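Local coordinates for enoyl-CoA hydratase/isomerase family protein (Bacillus anthracis, PDB 3KQF) that catalyses the hydration of enoyl-CoA thioesters to 3-hydroxyacyl-CoA, as an enoyl-CoA hydratase of the crotonase superfamily, at the interface of chains A and B. Coordinates in Å, arbitrary orientation; residue numbers count along the deposited sequence, not the author numbering. Chains: chain A/B, Enoyl-CoA hydratase/isomerase family protein.

The interface of chains A and B. Residues chain A 218-219, 234; chain B 151-152, 155, 160, 163-164, 167.
Two flat groups, the side-chain amide of B:Gln152 and the carboxylate of A:Glu234, meet the other chain through their edges. The amide points its NE2 at the backbone carbonyl of A:Ala218, with NE2 3.0 Å from O and the bond 153° at the hydrogen. That oxygen lies almost within the amide plane, whereas from the carbonyl's own side the donor stands well above its plane and off the lone pairs. NE2 also donates to OG1 of B:Thr151 in its own chain, at 3.0 Å and again near the amide plane; two acceptors thus fix the rotation of the amide, which a bend at chi2 (-55°) folds back towards B:Thr151.

On the carboxylate, OE1 of A:Glu234 accepts two bonds from B:Thr151. The hydroxyl OG1 of B:Thr151 approaches the anti lone pair of A:Glu234 OE1 at 2.7 Å, and the backbone N of B:Thr151 meets the same OE1 at 3.0 Å, nearly along the C-O axis. OG1 thus accepts from the amide and donates to the carboxylate, linking the two flat groups. Because B:Thr151 lies at the start of helix 150-158, its amide would be expected to lend the carboxylate some stabilisation from the helix N-terminus. A:Glu234 reaches B:Thr151 with CG anti to its own backbone N (chi1 -173°) and the chain extended beyond CG.

Beside this polar strip, A:Ile219 inserts its branches between two helices of chain B, burying 103 Å². Its CD1 meets CD1 of B:Ile167 tip to tip at 3.8 Å. The CG2 methyl packs against CG of B:Lys164 at 3.9 Å and against CG2 of B:Val160, while CG1 passes obliquely over CB of B:Thr151.

Chain A contributes helices 209-222 and 227-242, chain B the consecutive helices 150-158 and 160-169. The patch is part of a subunit interface in the deposited three-copy assembly, consistent with the trimeric building block common among crotonases.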
ATOM      1  N   ALA A 218     -13.639   0.457  12.330  1.00 16.33           N
ATOM      2  CA  ALA A 218     -13.461  -0.766  11.537  1.00 16.95           C
ATOM      3  C   ALA A 218     -12.220  -0.694  10.614  1.00 17.00           C
ATOM      4  O   ALA A 218     -11.425  -1.636  10.547  1.00 17.06           O
ATOM      5  CB  ALA A 218     -14.718  -1.053  10.728  1.00 17.05           C
ATOM      6  N   ILE A 219     -12.068   0.413   9.913  1.00 16.09           N
ATOM      7  CA  ILE A 219     -10.917   0.601   9.012  1.00 15.22           C
ATOM      8  C   ILE A 219      -9.587   0.665   9.799  1.00 15.05           C
ATOM      9  O   ILE A 219      -8.679  -0.083   9.530  1.00 13.68           O
ATOM     10  CB  ILE A 219     -11.060   1.898   8.172  1.00 15.59           C
ATOM     11  CG1 ILE A 219     -12.293   1.838   7.246  1.00 16.65           C
ATOM     12  CG2 ILE A 219      -9.774   2.151   7.361  1.00 13.89           C
ATOM     13  CD1 ILE A 219     -12.708   3.211   6.627  1.00 13.42           C
ATOM     14  N   GLU A 234     -15.570  -5.981  11.099  1.00 17.68           N
ATOM     15  CA  GLU A 234     -16.544  -5.230  10.310  1.00 17.07           C
ATOM     16  C   GLU A 234     -17.966  -5.747  10.596  1.00 17.06           C
ATOM     17  O   GLU A 234     -18.921  -4.966  10.696  1.00 17.68           O
ATOM     18  CB  GLU A 234     -16.274  -5.410   8.836  1.00 17.62           C
ATOM     19  CG  GLU A 234     -17.147  -4.523   7.933  1.00 16.12           C
ATOM     20  CD  GLU A 234     -17.001  -4.873   6.478  1.00 18.19           C
ATOM     21  OE1 GLU A 234     -16.167  -4.244   5.771  1.00 16.63           O
ATOM     22  OE2 GLU A 234     -17.655  -5.852   6.049  1.00 17.88           O
TER
ATOM     23  N   THR B 151     -14.856  -2.100   4.093  1.00 14.66           N
ATOM     24  CA  THR B 151     -13.990  -1.414   5.056  1.00 13.98           C
ATOM     25  C   THR B 151     -12.644  -2.115   5.237  1.00 13.18           C
ATOM     26  O   THR B 151     -11.733  -1.525   5.747  1.00 13.43           O
ATOM     27  CB  THR B 151     -14.622  -1.287   6.466  1.00 14.23           C
ATOM     28  OG1 THR B 151     -14.601  -2.552   7.137  1.00 11.23           O
ATOM     29  CG2 THR B 151     -16.044  -0.701   6.399  1.00 15.89           C
ATOM     30  N   GLN B 152     -12.534  -3.350   4.756  1.00 12.98           N
ATOM     31  CA  GLN B 152     -11.328  -4.145   4.892  1.00 12.86           C
ATOM     32  C   GLN B 152     -10.545  -4.287   3.570  1.00 13.69           C
ATOM     33  O   GLN B 152      -9.335  -3.998   3.511  1.00 16.14           O
ATOM     34  CB  GLN B 152     -11.716  -5.507   5.462  1.00 11.94           C
ATOM     35  CG  GLN B 152     -12.390  -5.408   6.827  1.00 13.04           C
ATOM     36  CD  GLN B 152     -11.535  -4.655   7.821  1.00 15.38           C
ATOM     37  OE1 GLN B 152     -10.356  -5.004   8.060  1.00 16.06           O
ATOM     38  NE2 GLN B 152     -12.103  -3.602   8.405  1.00 14.41           N
ATOM     39  N   PRO B 155      -9.049  -0.492   1.990  1.00 16.43           N
ATOM     40  CA  PRO B 155      -7.763   0.044   2.480  1.00 16.04           C
ATOM     41  C   PRO B 155      -6.550  -0.852   2.134  1.00 15.85           C
ATOM     42  O   PRO B 155      -5.426  -0.347   1.936  1.00 13.29           O
ATOM     43  CB  PRO B 155      -7.977   0.159   3.987  1.00 17.43           C
ATOM     44  CG  PRO B 155      -9.128  -0.731   4.308  1.00 17.21           C
ATOM     45  CD  PRO B 155     -10.005  -0.714   3.091  1.00 16.54           C
ATOM     46  N   VAL B 160      -4.894   3.285   3.491  1.00 15.13           N
ATOM     47  CA  VAL B 160      -5.859   3.747   4.493  1.00 14.61           C
ATOM     48  C   VAL B 160      -6.422   5.157   4.269  1.00 13.23           C
ATOM     49  O   VAL B 160      -7.618   5.405   4.470  1.00 14.22           O
ATOM     50  CB  VAL B 160      -5.257   3.640   5.901  1.00 13.66           C
ATOM     51  CG1 VAL B 160      -4.023   4.549   6.040  1.00 15.07           C
ATOM     52  CG2 VAL B 160      -6.289   3.972   6.955  1.00 18.27           C
ATOM     53  N   ALA B 163      -8.993   5.194   1.330  1.00 11.78           N
ATOM     54  CA  ALA B 163     -10.150   4.347   1.715  1.00 12.33           C
ATOM     55  C   ALA B 163     -11.027   5.088   2.724  1.00 12.51           C
ATOM     56  O   ALA B 163     -12.277   5.062   2.638  1.00 14.28           O
ATOM     57  CB  ALA B 163      -9.677   2.996   2.297  1.00 11.85           C
ATOM     58  N   LYS B 164     -10.383   5.764   3.671  1.00 13.04           N
ATOM     59  CA  LYS B 164     -11.090   6.583   4.658  1.00 12.86           C
ATOM     60  C   LYS B 164     -11.841   7.735   3.981  1.00 13.11           C
ATOM     61  O   LYS B 164     -13.027   7.928   4.247  1.00 14.61           O
ATOM     62  CB  LYS B 164     -10.164   7.092   5.761  1.00 12.33           C
ATOM     63  CG  LYS B 164      -9.687   5.968   6.768  1.00 13.29           C
ATOM     64  CD  LYS B 164      -8.768   6.535   7.784  1.00 15.03           C
ATOM     65  CE  LYS B 164      -8.539   5.591   8.966  1.00 16.77           C
ATOM     66  NZ  LYS B 164      -7.761   6.244  10.046  1.00 15.35           N
ATOM     67  N   ILE B 167     -14.842   6.242   2.014  1.00 11.90           N
ATOM     68  CA  ILE B 167     -15.888   5.647   2.863  1.00 13.20           C
ATOM     69  C   ILE B 167     -16.575   6.697   3.757  1.00 13.24           C
ATOM     70  O   ILE B 167     -17.812   6.668   3.900  1.00 13.94           O
ATOM     71  CB  ILE B 167     -15.356   4.452   3.680  1.00 13.84           C
ATOM     72  CG1 ILE B 167     -15.054   3.267   2.733  1.00 14.67           C
ATOM     73  CG2 ILE B 167     -16.412   4.019   4.726  1.00 12.93           C
ATOM     74  CD1 ILE B 167     -14.280   2.098   3.355  1.00 15.32           C
TER